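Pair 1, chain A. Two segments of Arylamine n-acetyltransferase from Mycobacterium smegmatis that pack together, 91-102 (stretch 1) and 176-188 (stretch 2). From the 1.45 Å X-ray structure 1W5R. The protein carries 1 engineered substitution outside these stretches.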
# COMPACT_ATOMS: atom_id res chain seq x y z
N VAL A 91 25.87 30.19 0.38
CA VAL A 91 24.50 29.86 -0.01
C VAL A 91 23.83 31.02 -0.74
O VAL A 91 23.82 32.16 -0.23
CB VAL A 91 23.62 29.47 1.22
CG1 VAL A 91 22.20 29.06 0.80
CG2 VAL A 91 24.28 28.37 2.06
N GLU A 92 23.29 30.75 -1.92
CA GLU A 92 22.39 31.68 -2.60
C GLU A 92 21.00 31.06 -2.65
O GLU A 92 20.86 29.84 -2.85
CB GLU A 92 22.90 32.02 -3.99
CG GLU A 92 24.21 32.82 -3.93
CD GLU A 92 24.83 33.11 -5.27
OE1 GLU A 92 24.60 32.34 -6.23
OE2 GLU A 92 25.58 34.11 -5.36
N ARG A 93 19.98 31.89 -2.41
CA ARG A 93 18.59 31.45 -2.50
C ARG A 93 18.03 31.74 -3.88
O ARG A 93 18.06 32.87 -4.36
CB ARG A 93 17.71 32.14 -1.45
CG ARG A 93 17.89 31.64 -0.01
CD ARG A 93 19.23 32.09 0.60
NE ARG A 93 19.22 31.87 2.04
CZ ARG A 93 20.23 32.12 2.86
NH1 ARG A 93 21.38 32.62 2.39
NH2 ARG A 93 20.10 31.88 4.16
N LEU A 94 17.52 30.70 -4.53
CA LEU A 94 16.95 30.88 -5.86
C LEU A 94 15.45 30.67 -5.83
O LEU A 94 14.93 30.01 -4.91
CB LEU A 94 17.58 29.88 -6.84
CG LEU A 94 19.12 29.80 -6.85
CD1 LEU A 94 19.60 28.80 -7.90
CD2 LEU A 94 19.75 31.16 -7.10
N SER A 95 14.77 31.22 -6.82
CA SER A 95 13.34 31.00 -7.02
C SER A 95 13.08 30.24 -8.32
O SER A 95 13.88 30.29 -9.26
CB SER A 95 12.57 32.33 -7.04
OG SER A 95 12.98 33.12 -8.14
N GLY A 96 11.94 29.55 -8.36
CA GLY A 96 11.56 28.81 -9.55
C GLY A 96 10.06 28.67 -9.75
O GLY A 96 9.26 29.06 -8.89
N ARG A 97 9.69 28.12 -10.89
CA ARG A 97 8.31 27.95 -11.32
C ARG A 97 8.06 26.45 -11.47
O ARG A 97 8.88 25.75 -12.08
CB ARG A 97 8.10 28.60 -12.70
CG ARG A 97 8.52 30.07 -12.77
CD ARG A 97 8.26 30.64 -14.15
NE ARG A 97 8.89 31.95 -14.30
CZ ARG A 97 8.31 33.10 -13.93
NH1 ARG A 97 7.08 33.11 -13.43
NH2 ARG A 97 8.96 34.24 -14.10
N VAL A 98 6.96 25.95 -10.91
CA VAL A 98 6.70 24.51 -10.92
C VAL A 98 5.99 24.13 -12.20
O VAL A 98 4.92 24.65 -12.53
CB VAL A 98 5.91 24.06 -9.65
CG1 VAL A 98 5.57 22.55 -9.70
CG2 VAL A 98 6.71 24.39 -8.40
N VAL A 99 6.58 23.18 -12.93
CA VAL A 99 6.02 22.75 -14.21
C VAL A 99 5.56 21.30 -14.15
O VAL A 99 5.17 20.72 -15.17
CB VAL A 99 7.03 22.94 -15.38
CG1 VAL A 99 7.42 24.41 -15.54
CG2 VAL A 99 8.28 22.07 -15.17
N TRP A 100 5.60 20.72 -12.96
CA TRP A 100 5.28 19.30 -12.79
C TRP A 100 3.89 18.94 -13.33
O TRP A 100 2.89 19.51 -12.91
CB TRP A 100 5.46 18.88 -11.34
CG TRP A 100 5.71 17.40 -11.23
CD1 TRP A 100 6.09 16.56 -12.23
CD2 TRP A 100 5.64 16.60 -10.04
NE1 TRP A 100 6.25 15.28 -11.76
CE2 TRP A 100 5.97 15.28 -10.41
CE3 TRP A 100 5.32 16.87 -8.71
CZ2 TRP A 100 5.99 14.23 -9.50
CZ3 TRP A 100 5.34 15.82 -7.79
CH2 TRP A 100 5.67 14.52 -8.19
N MET A 101 3.87 18.00 -14.27
CA MET A 101 2.64 17.48 -14.89
C MET A 101 1.82 18.54 -15.65
O MET A 101 0.65 18.30 -15.98
CB MET A 101 1.76 16.76 -13.86
CG MET A 101 2.40 15.53 -13.24
SD MET A 101 2.87 14.30 -14.47
CE MET A 101 1.27 13.71 -15.01
N ARG A 102 2.44 19.68 -15.93
CA ARG A 102 1.78 20.73 -16.70
C ARG A 102 1.85 20.41 -18.18
O ARG A 102 2.87 19.90 -18.67
CB ARG A 102 2.42 22.09 -16.44
CG ARG A 102 1.85 22.85 -15.26
CD ARG A 102 1.86 24.35 -15.54
NE ARG A 102 1.05 25.10 -14.58
CZ ARG A 102 0.42 26.24 -14.84
NH1 ARG A 102 0.47 26.77 -16.06
NH2 ARG A 102 -0.28 26.84 -13.89
N TRP A 176 11.09 10.27 -17.56
CA TRP A 176 11.59 11.59 -17.17
C TRP A 176 10.45 12.59 -17.06
O TRP A 176 9.61 12.68 -17.96
CB TRP A 176 12.66 12.05 -18.14
CG TRP A 176 13.92 11.34 -17.90
CD1 TRP A 176 14.35 10.18 -18.50
CD2 TRP A 176 14.93 11.70 -16.96
NE1 TRP A 176 15.57 9.81 -18.00
CE2 TRP A 176 15.95 10.73 -17.05
CE3 TRP A 176 15.06 12.75 -16.05
CZ2 TRP A 176 17.10 10.78 -16.25
CZ3 TRP A 176 16.18 12.81 -15.27
CH2 TRP A 176 17.21 11.83 -15.38
N GLN A 177 10.45 13.32 -15.95
CA GLN A 177 9.40 14.29 -15.64
C GLN A 177 10.04 15.59 -15.19
O GLN A 177 10.75 15.62 -14.19
CB GLN A 177 8.51 13.76 -14.53
CG GLN A 177 7.73 12.52 -14.97
CD GLN A 177 6.60 12.14 -14.06
OE1 GLN A 177 6.50 12.63 -12.93
NE2 GLN A 177 5.73 11.26 -14.54
N PRO A 178 9.81 16.66 -15.97
CA PRO A 178 10.22 17.97 -15.50
C PRO A 178 9.50 18.34 -14.20
O PRO A 178 8.28 18.12 -14.07
CB PRO A 178 9.78 18.89 -16.65
CG PRO A 178 9.76 17.99 -17.87
CD PRO A 178 9.22 16.72 -17.32
N LEU A 179 10.25 18.89 -13.25
CA LEU A 179 9.71 19.26 -11.95
C LEU A 179 9.52 20.77 -11.86
O LEU A 179 8.41 21.24 -11.57
CB LEU A 179 10.63 18.79 -10.83
CG LEU A 179 10.92 17.27 -10.77
CD1 LEU A 179 11.77 17.01 -9.54
CD2 LEU A 179 9.65 16.39 -10.80
N TYR A 180 10.59 21.53 -12.09
CA TYR A 180 10.47 22.98 -12.05
C TYR A 180 11.57 23.62 -12.86
O TYR A 180 12.56 22.96 -13.21
CB TYR A 180 10.49 23.48 -10.60
CG TYR A 180 11.66 23.02 -9.75
CD1 TYR A 180 12.91 23.65 -9.81
CD2 TYR A 180 11.52 21.95 -8.86
CE1 TYR A 180 13.99 23.24 -9.01
CE2 TYR A 180 12.59 21.53 -8.05
CZ TYR A 180 13.83 22.18 -8.14
OH TYR A 180 14.88 21.82 -7.32
N THR A 181 11.37 24.89 -13.18
CA THR A 181 12.37 25.69 -13.84
C THR A 181 12.84 26.76 -12.86
O THR A 181 12.11 27.15 -11.97
CB THR A 181 11.81 26.36 -15.11
OG1 THR A 181 10.80 27.31 -14.75
CG2 THR A 181 11.23 25.32 -16.07
N PHE A 182 14.08 27.22 -13.02
CA PHE A 182 14.61 28.26 -12.15
C PHE A 182 15.76 28.98 -12.83
O PHE A 182 16.41 28.42 -13.72
CB PHE A 182 15.07 27.66 -10.80
CG PHE A 182 16.25 26.73 -10.91
CD1 PHE A 182 17.55 27.19 -10.69
CD2 PHE A 182 16.07 25.38 -11.20
CE1 PHE A 182 18.64 26.32 -10.77
CE2 PHE A 182 17.16 24.51 -11.29
CZ PHE A 182 18.44 24.98 -11.07
N THR A 183 16.01 30.22 -12.40
CA THR A 183 17.22 30.91 -12.81
C THR A 183 18.21 30.95 -11.65
O THR A 183 17.85 30.69 -10.50
CB THR A 183 16.95 32.36 -13.32
OG1 THR A 183 16.71 33.23 -12.20
CG2 THR A 183 15.77 32.40 -14.30
N THR A 184 19.47 31.29 -11.95
CA THR A 184 20.47 31.35 -10.91
C THR A 184 20.66 32.76 -10.33
O THR A 184 21.64 33.01 -9.65
CB THR A 184 21.83 30.77 -11.39
OG1 THR A 184 22.30 31.52 -12.51
CG2 THR A 184 21.67 29.30 -11.76
N GLU A 185 19.70 33.65 -10.57
CA GLU A 185 19.74 34.99 -9.96
C GLU A 185 19.43 34.89 -8.45
O GLU A 185 18.34 34.45 -8.07
CB GLU A 185 18.73 35.92 -10.63
CG GLU A 185 18.72 37.34 -10.05
CD GLU A 185 17.60 38.20 -10.60
OE1 GLU A 185 16.92 37.80 -11.58
OE2 GLU A 185 17.38 39.31 -10.04
N PRO A 186 20.39 35.27 -7.59
CA PRO A 186 20.12 35.22 -6.16
C PRO A 186 18.95 36.14 -5.76
O PRO A 186 18.86 37.29 -6.24
CB PRO A 186 21.42 35.71 -5.53
CG PRO A 186 22.47 35.40 -6.57
CD PRO A 186 21.77 35.73 -7.86
N ARG A 187 18.10 35.64 -4.87
CA ARG A 187 16.90 36.37 -4.48
C ARG A 187 17.01 36.86 -3.05
O ARG A 187 17.50 36.14 -2.17
CB ARG A 187 15.65 35.48 -4.59
CG ARG A 187 15.45 34.81 -5.93
CD ARG A 187 15.27 35.86 -7.00
NE ARG A 187 14.92 35.26 -8.29
CZ ARG A 187 14.80 35.93 -9.42
NH1 ARG A 187 15.00 37.25 -9.45
NH2 ARG A 187 14.47 35.28 -10.53
N PRO A 188 16.56 38.10 -2.81
CA PRO A 188 16.52 38.56 -1.44
C PRO A 188 15.33 37.96 -0.70
O PRO A 188 14.33 37.56 -1.33
CB PRO A 188 16.30 40.07 -1.59
CG PRO A 188 15.52 40.22 -2.85
CD PRO A 188 16.03 39.10 -3.75
O HOH W 1 20.16 34.71 -2.06
O HOH W 2 16.51 32.61 -8.73
O HOH W 3 14.28 32.38 -11.04
O HOH W 4 6.25 16.84 -15.31

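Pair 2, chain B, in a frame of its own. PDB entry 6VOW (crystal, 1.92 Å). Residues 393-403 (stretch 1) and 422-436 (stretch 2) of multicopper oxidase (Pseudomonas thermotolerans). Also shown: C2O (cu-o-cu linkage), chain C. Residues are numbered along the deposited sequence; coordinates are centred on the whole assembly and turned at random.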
# COMPACT_ATOMS: atom_id res chain seq x y z
N HIS B 393 9.30 2.69 5.81
CA HIS B 393 9.74 1.36 5.65
C HIS B 393 10.16 0.75 6.94
O HIS B 393 10.57 1.48 7.90
CB HIS B 393 10.99 1.39 4.89
CG HIS B 393 10.79 1.71 3.50
ND1 HIS B 393 11.54 1.13 2.50
CD2 HIS B 393 9.88 2.50 2.90
CE1 HIS B 393 11.09 1.55 1.34
NE2 HIS B 393 10.09 2.37 1.57
N GLY B 394 10.12 -0.59 6.94
CA GLY B 394 10.84 -1.36 7.94
C GLY B 394 10.14 -1.55 9.23
O GLY B 394 10.49 -2.46 9.95
N MET B 395 9.19 -0.67 9.50
CA MET B 395 8.62 -0.47 10.78
C MET B 395 7.18 -0.08 10.66
O MET B 395 6.71 0.41 9.65
CB MET B 395 9.35 0.62 11.50
CG MET B 395 10.50 0.09 12.36
SD MET B 395 12.06 0.96 12.23
CE MET B 395 11.66 2.66 12.55
N VAL B 396 6.48 -0.33 11.74
CA VAL B 396 5.09 -0.02 11.84
C VAL B 396 4.94 1.05 12.89
O VAL B 396 5.51 0.93 13.96
CB VAL B 396 4.35 -1.29 12.22
CG1 VAL B 396 3.14 -0.98 13.01
CG2 VAL B 396 3.97 -2.04 10.94
N PHE B 397 4.17 2.10 12.61
CA PHE B 397 3.96 3.08 13.64
C PHE B 397 2.51 3.05 14.04
O PHE B 397 1.65 2.55 13.31
CB PHE B 397 4.42 4.49 13.22
CG PHE B 397 3.85 4.95 11.93
CD1 PHE B 397 2.58 5.50 11.87
CD2 PHE B 397 4.58 4.83 10.76
CE1 PHE B 397 2.06 5.90 10.62
CE2 PHE B 397 4.10 5.24 9.55
CZ PHE B 397 2.84 5.78 9.47
N LYS B 398 2.26 3.57 15.22
CA LYS B 398 0.93 3.71 15.79
C LYS B 398 0.52 5.15 15.72
O LYS B 398 1.23 6.03 16.18
CB LYS B 398 0.96 3.29 17.27
CG LYS B 398 -0.41 3.20 17.91
CD LYS B 398 -0.38 2.61 19.27
CE LYS B 398 -1.71 1.95 19.58
NZ LYS B 398 -1.62 1.34 20.95
N VAL B 399 -0.62 5.41 15.15
CA VAL B 399 -1.12 6.77 14.95
C VAL B 399 -1.77 7.22 16.22
O VAL B 399 -2.71 6.56 16.73
CB VAL B 399 -2.19 6.78 13.85
CG1 VAL B 399 -2.68 8.20 13.57
CG2 VAL B 399 -1.61 6.17 12.60
N LEU B 400 -1.29 8.34 16.74
CA LEU B 400 -1.72 8.70 18.07
C LEU B 400 -2.90 9.66 17.96
O LEU B 400 -4.06 9.34 18.35
CB LEU B 400 -0.57 9.30 18.84
CG LEU B 400 0.30 8.52 19.77
CD1 LEU B 400 0.69 7.19 19.15
CD2 LEU B 400 1.49 9.35 20.18
N SER B 401 -2.57 10.82 17.37
CA SER B 401 -3.47 11.99 17.33
C SER B 401 -3.28 12.78 16.05
O SER B 401 -2.28 12.60 15.32
CB SER B 401 -3.19 12.91 18.54
OG SER B 401 -1.82 13.24 18.65
N SER B 402 -4.25 13.66 15.78
CA SER B 402 -4.09 14.64 14.70
C SER B 402 -4.61 16.00 15.10
O SER B 402 -5.38 16.10 16.02
CB SER B 402 -4.78 14.16 13.46
OG SER B 402 -4.61 15.11 12.45
N ASP B 403 -4.14 17.05 14.43
CA ASP B 403 -4.78 18.39 14.45
C ASP B 403 -6.24 18.31 14.09
O ASP B 403 -7.08 18.96 14.69
CB ASP B 403 -4.21 19.25 13.33
CG ASP B 403 -3.06 20.12 13.74
OD1 ASP B 403 -2.94 20.43 14.96
OD2 ASP B 403 -2.30 20.53 12.79
N THR B 422 -1.22 18.52 11.37
CA THR B 422 -0.12 18.02 12.23
C THR B 422 -0.57 16.76 12.96
O THR B 422 -1.37 16.86 13.89
CB THR B 422 0.38 19.02 13.27
OG1 THR B 422 1.09 20.08 12.61
CG2 THR B 422 1.32 18.33 14.28
N ALA B 423 -0.01 15.60 12.57
CA ALA B 423 -0.29 14.30 13.23
C ALA B 423 0.92 13.73 14.06
O ALA B 423 2.13 13.95 13.78
CB ALA B 423 -0.84 13.30 12.22
N ARG B 424 0.58 13.05 15.13
CA ARG B 424 1.58 12.48 15.99
C ARG B 424 1.45 10.97 15.87
O ARG B 424 0.35 10.39 15.84
CB ARG B 424 1.38 13.00 17.40
CG ARG B 424 1.78 14.45 17.53
CD ARG B 424 1.35 15.08 18.83
NE ARG B 424 2.06 14.51 19.97
CZ ARG B 424 1.55 13.65 20.85
NH1 ARG B 424 0.29 13.21 20.75
NH2 ARG B 424 2.31 13.22 21.86
N VAL B 425 2.61 10.36 15.74
CA VAL B 425 2.76 9.00 15.33
C VAL B 425 3.91 8.44 16.19
O VAL B 425 4.89 9.14 16.45
CB VAL B 425 3.04 9.03 13.80
CG1 VAL B 425 4.12 8.09 13.36
CG2 VAL B 425 1.80 8.71 13.02
N ALA B 426 3.81 7.19 16.63
CA ALA B 426 4.78 6.59 17.51
C ALA B 426 5.18 5.16 17.11
O ALA B 426 4.37 4.37 16.64
CB ALA B 426 4.21 6.60 18.92
N LEU B 427 6.46 4.85 17.33
CA LEU B 427 7.07 3.63 16.89
C LEU B 427 8.09 3.18 17.86
O LEU B 427 8.62 3.98 18.63
CB LEU B 427 7.78 3.85 15.57
CG LEU B 427 8.82 4.98 15.51
CD1 LEU B 427 10.17 4.39 15.43
CD2 LEU B 427 8.67 5.92 14.30
N VAL B 428 8.38 1.87 17.81
CA VAL B 428 9.60 1.28 18.34
C VAL B 428 10.56 1.09 17.20
O VAL B 428 10.18 0.58 16.18
CB VAL B 428 9.31 -0.05 19.06
CG1 VAL B 428 10.62 -0.66 19.69
CG2 VAL B 428 8.16 0.18 20.10
N ALA B 429 11.82 1.53 17.39
CA ALA B 429 12.85 1.45 16.36
C ALA B 429 13.43 0.05 16.47
O ALA B 429 14.52 -0.17 16.95
CB ALA B 429 13.87 2.54 16.54
N ASP B 430 12.64 -0.85 15.92
CA ASP B 430 12.60 -2.29 16.11
C ASP B 430 13.63 -3.03 15.29
O ASP B 430 14.06 -4.08 15.64
CB ASP B 430 11.23 -2.75 15.54
CG ASP B 430 10.51 -3.70 16.42
OD1 ASP B 430 11.15 -4.46 17.21
OD2 ASP B 430 9.24 -3.67 16.31
N ASN B 431 13.92 -2.49 14.12
CA ASN B 431 14.45 -3.24 12.98
C ASN B 431 15.64 -2.35 12.52
O ASN B 431 15.44 -1.17 12.12
CB ASN B 431 13.26 -3.37 12.00
CG ASN B 431 13.54 -4.20 10.81
OD1 ASN B 431 14.62 -4.72 10.67
ND2 ASN B 431 12.57 -4.33 9.96
N PRO B 432 16.89 -2.84 12.67
CA PRO B 432 18.04 -2.03 12.33
C PRO B 432 18.24 -1.94 10.81
O PRO B 432 17.92 -2.88 10.05
CB PRO B 432 19.20 -2.76 13.04
CG PRO B 432 18.80 -4.19 12.96
CD PRO B 432 17.31 -4.15 13.20
N GLY B 433 18.71 -0.77 10.40
CA GLY B 433 18.94 -0.46 9.02
C GLY B 433 18.75 0.99 8.74
O GLY B 433 18.85 1.81 9.63
N VAL B 434 18.51 1.27 7.46
CA VAL B 434 18.30 2.60 6.96
C VAL B 434 17.03 2.52 6.21
O VAL B 434 16.97 1.95 5.17
CB VAL B 434 19.46 3.09 6.05
CG1 VAL B 434 19.16 4.53 5.60
CG2 VAL B 434 20.80 3.04 6.79
N TRP B 435 15.98 3.10 6.75
CA TRP B 435 14.64 2.93 6.17
C TRP B 435 14.13 4.20 5.54
O TRP B 435 14.07 5.26 6.17
CB TRP B 435 13.67 2.56 7.28
CG TRP B 435 14.22 1.52 8.03
CD1 TRP B 435 14.93 1.62 9.18
CD2 TRP B 435 14.26 0.17 7.63
NE1 TRP B 435 15.39 0.39 9.55
CE2 TRP B 435 14.99 -0.52 8.62
CE3 TRP B 435 13.74 -0.53 6.58
CZ2 TRP B 435 15.15 -1.91 8.59
CZ3 TRP B 435 13.94 -1.94 6.56
CH2 TRP B 435 14.63 -2.59 7.56
N MET B 436 13.70 4.07 4.31
CA MET B 436 13.02 5.15 3.60
C MET B 436 11.72 5.57 4.28
O MET B 436 10.92 4.75 4.78
CB MET B 436 12.70 4.79 2.14
CG MET B 436 13.88 4.34 1.28
SD MET B 436 15.29 5.51 1.31
CE MET B 436 16.15 5.06 2.84
CU2 C2O C . 5.08 1.09 -1.09
CU3 C2O C . 9.09 3.17 -0.21
O1 C2O C . 7.01 2.24 -0.56

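Where do the two contacts differ most sharply? They part at the matched positions Gly A96 and Phe B397. In pair 1 the strand comes very close to its partner here: Gly A96 CA lies 3.0 Å from Thr A181 O and 3.9 Å from Phe A182 CB. A CB on this glycine would sit 2.5 Å from Thr A181 O, a clash; the aromatic ring lies on the other strand, at Phe A182. In pair 2 the ring is on the first strand. Phe B397 packs its CD1 3.4 Å from Val B425 CG1 and its CB 4.1 Å from Leu B427 CB, and Leu B427 is the match of Phe A182.

What backbone do they share? Each is an antiparallel pair of strands, and 14 central residues superpose with an RMSD of 0.8 Å. At its centre Arg A97 pairs with Thr A181 as Lys B398 pairs with Ala B426, through two backbone bonds each. Arg A97 N donates to Thr A181 O at 2.8 Å and Thr A181 N to Arg A97 O at 2.9 Å; Lys B398 N reaches Ala B426 O at 2.7 Å and Ala B426 N reaches Lys B398 O at 2.9 Å. The next pair, Val A98 with Tyr A180, matches Val B399 with Val B425, and the two valines nearly coincide. The long side chains of Arg A97 and Lys B398 both lead away from the partner strand at their ends.

How is the space beside this ladder filled? Leu A94 and Met B395 place their side-chain centres 0.6 Å apart and meet matched neighbours: Leu A94 CD1 touches Phe A182 CD1 at 3.8 Å, and Met B395 CE meets Leu B427 CD1 at 3.7 Å. Met B395 also sets its sulfur over one face of the Trp B435 ring, with SD 4.5 Å from the centroid of the five-membered ring. Polar links differ as well. The neighbouring Ser A95 accepts a hydrogen bond from Arg A187, OG to NE at 2.9 Å, and water 2 ties Ser A95 N to Thr A183 O and Glu A185 O. Its counterpart Val B396 points its CB away from the other stretch.

What happens just past the shared ladder? Val A99 and Leu B400 match, and both backbone nitrogens bond across: Val A99 N to Leu A179 O at 3.0 Å, Leu B400 N to Arg B424 O at 2.8 Å. Pair 1 then leaves the strand in a type II turn from Val A99 to Arg A102. Trp A100 lays its ring face against Leu A179, whose CD2 is 3.7 Å from the centroid of the five-membered ring, while NE1 donates to Gln A177 OE1 at 2.9 Å. Pair 2 absorbs a one-residue shift as a beta bulge and continues pairing: Ser B401 matches Trp A100, and its OG accepts from Arg B424 NH1 at 3.0 Å.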